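Local structure of formyltransferase (Francisella tularensis subsp. tularensis, 4NV1) at residues Y211-T216 and L237-I242. The protein belongs to the formyltransferase family and forms a two-subunit assembly, each chain joining a mixed-sheet Rossmann-like domain to a smaller C-terminal dimerization domain. Residues are numbered along the deposited sequence; the frame is centred on the assembly and turned at random.
Sequences YLRAMT and LELEKI
R213 and L237 have the nearest CA atoms across the contact, 5.7 Å apart, where the end of helix 205-214 meets strand 232-242 in the C-terminal dimerization region. The one hydrogen bond between the segments runs from L237 N to T216 OG1 at 2.8 Å, nearly straight with an N-H...O angle of 165°. That hydroxyl in turn donates to the carbonyl O of L212, T216 OG1 lying 2.7 Å from it and 37° out of the carbonyl plane. T216 OG1 stands beside its own backbone N (chi1 -53°), while T216 CG2 comes to 3.4 Å from L237 O. Next to this polar link the packing is apolar: L212 CB meets both L237 CB and L237 CD2 at 3.9 Å. R213 contributes its CB, 3.8 Å from L239 CD1; from CG to NE its chain is extended and leads away, NE to a salt bridge with D210 and NH1 to the carbonyl oxygens of N142 and E145. The strand also pairs antiparallel with a strand of the second subunit, continuing the sheet across the interface. With its proton committed to L212 O, the T216 hydroxyl accepts from L237 N, so one buried oxygen couples the helix end to the dimer-forming strand.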
loop_
_atom_site.group_PDB
_atom_site.type_symbol
_atom_site.label_atom_id
_atom_site.label_comp_id
_atom_site.label_asym_id
_atom_site.label_seq_id
_atom_site.Cartn_x
_atom_site.Cartn_y
_atom_site.Cartn_z
ATOM N N TYR A 211 6.666 9.268 6.858
ATOM C CA TYR A 211 6.721 9.951 5.573
ATOM C C TYR A 211 5.785 9.294 4.497
ATOM O O TYR A 211 5.078 9.979 3.734
ATOM C CB TYR A 211 8.160 10.005 5.065
ATOM C CG TYR A 211 8.260 10.460 3.630
ATOM C CD1 TYR A 211 8.340 11.794 3.306
ATOM C CD2 TYR A 211 8.220 9.544 2.593
ATOM C CE1 TYR A 211 8.401 12.217 1.989
ATOM C CE2 TYR A 211 8.291 9.950 1.283
ATOM C CZ TYR A 211 8.348 11.286 0.965
ATOM O OH TYR A 211 8.388 11.695 -0.364
ATOM N N LEU A 212 5.852 7.976 4.371
ATOM C CA LEU A 212 5.074 7.256 3.348
ATOM C C LEU A 212 3.553 7.415 3.563
ATOM O O LEU A 212 2.776 7.705 2.626
ATOM C CB LEU A 212 5.503 5.776 3.315
ATOM C CG LEU A 212 6.878 5.660 2.665
ATOM C CD1 LEU A 212 7.508 4.294 2.845
ATOM C CD2 LEU A 212 6.829 6.091 1.207
ATOM N N ARG A 213 3.121 7.281 4.813
ATOM C CA ARG A 213 1.735 7.524 5.105
ATOM C C ARG A 213 1.260 8.968 4.942
ATOM O O ARG A 213 0.112 9.205 4.476
ATOM C CB ARG A 213 1.280 6.869 6.409
ATOM C CG ARG A 213 1.677 7.625 7.683
ATOM C CD ARG A 213 1.638 6.705 8.868
ATOM N NE ARG A 213 2.133 7.262 10.124
ATOM C CZ ARG A 213 1.348 7.693 11.108
ATOM N NH1 ARG A 213 0.055 7.761 10.948
ATOM N NH2 ARG A 213 1.865 8.123 12.264
ATOM N N ALA A 214 2.135 9.930 5.217
ATOM C CA ALA A 214 1.766 11.340 5.037
ATOM C C ALA A 214 1.555 11.642 3.544
ATOM O O ALA A 214 0.790 12.509 3.173
ATOM C CB ALA A 214 2.849 12.275 5.555
ATOM N N MET A 215 2.264 10.920 2.675
ATOM C CA MET A 215 2.155 11.088 1.232
ATOM C C MET A 215 1.148 10.203 0.500
ATOM O O MET A 215 1.049 10.298 -0.734
ATOM C CB MET A 215 3.536 10.879 0.595
ATOM C CG MET A 215 4.636 11.830 1.019
ATOM S SD MET A 215 4.391 13.569 0.656
ATOM C CE MET A 215 4.884 13.667 -1.037
ATOM N N THR A 216 0.372 9.439 1.261
ATOM C CA THR A 216 -0.633 8.537 0.777
ATOM C C THR A 216 -2.049 9.059 0.985
ATOM O O THR A 216 -2.539 9.251 2.118
ATOM C CB THR A 216 -0.473 7.099 1.352
ATOM O OG1 THR A 216 0.868 6.610 1.124
ATOM C CG2 THR A 216 -1.477 6.179 0.705
ATOM N N LEU A 237 1.526 3.899 0.801
ATOM C CA LEU A 237 1.590 2.879 1.836
ATOM C C LEU A 237 0.234 2.440 2.311
ATOM O O LEU A 237 -0.678 3.251 2.332
ATOM C CB LEU A 237 2.366 3.471 2.990
ATOM C CG LEU A 237 2.728 2.510 4.125
ATOM C CD1 LEU A 237 3.855 1.601 3.676
ATOM C CD2 LEU A 237 3.188 3.331 5.311
ATOM N N GLU A 238 0.048 1.176 2.646
ATOM C CA GLU A 238 -1.201 0.723 3.182
ATOM C C GLU A 238 -0.968 0.262 4.596
ATOM O O GLU A 238 0.021 -0.448 4.877
ATOM C CB GLU A 238 -1.725 -0.517 2.462
ATOM C CG GLU A 238 -1.916 -0.450 0.964
ATOM C CD GLU A 238 -2.169 -1.863 0.408
ATOM O OE1 GLU A 238 -2.937 -2.608 1.067
ATOM O OE2 GLU A 238 -1.577 -2.254 -0.626
ATOM N N LEU A 239 -1.913 0.560 5.472
ATOM C CA LEU A 239 -1.786 0.191 6.876
ATOM C C LEU A 239 -3.093 -0.369 7.376
ATOM O O LEU A 239 -4.149 0.190 7.110
ATOM C CB LEU A 239 -1.475 1.413 7.729
ATOM C CG LEU A 239 -0.216 2.082 7.275
ATOM C CD1 LEU A 239 -0.434 3.519 6.928
ATOM C CD2 LEU A 239 0.863 2.018 8.329
ATOM N N GLU A 240 -3.015 -1.388 8.223
ATOM C CA GLU A 240 -4.228 -1.988 8.736
ATOM C C GLU A 240 -4.030 -2.405 10.161
ATOM O O GLU A 240 -3.182 -3.240 10.490
ATOM C CB GLU A 240 -4.714 -3.163 7.880
ATOM C CG GLU A 240 -5.892 -3.909 8.502
ATOM C CD GLU A 240 -6.598 -4.878 7.552
ATOM O OE1 GLU A 240 -7.804 -5.119 7.791
ATOM O OE2 GLU A 240 -5.971 -5.380 6.582
ATOM N N LYS A 241 -4.891 -1.849 11.001
ATOM C CA LYS A 241 -4.877 -2.215 12.403
ATOM C C LYS A 241 -5.617 -3.554 12.477
ATOM O O LYS A 241 -6.719 -3.754 11.966
ATOM C CB LYS A 241 -5.528 -1.132 13.266
ATOM C CG LYS A 241 -5.235 -1.317 14.742
ATOM C CD LYS A 241 -6.404 -0.911 15.650
ATOM C CE LYS A 241 -6.873 0.521 15.443
ATOM N NZ LYS A 241 -8.342 0.659 15.225
ATOM N N ILE A 242 -4.901 -4.497 13.048
ATOM C CA ILE A 242 -5.475 -5.723 13.483
ATOM C C ILE A 242 -5.474 -5.578 14.995
ATOM O O ILE A 242 -4.468 -5.891 15.642
ATOM C CB ILE A 242 -4.585 -6.873 13.034
ATOM C CG1 ILE A 242 -4.715 -6.993 11.512
ATOM C CG2 ILE A 242 -4.923 -8.139 13.820
ATOM C CD1 ILE A 242 -6.145 -7.096 11.006
#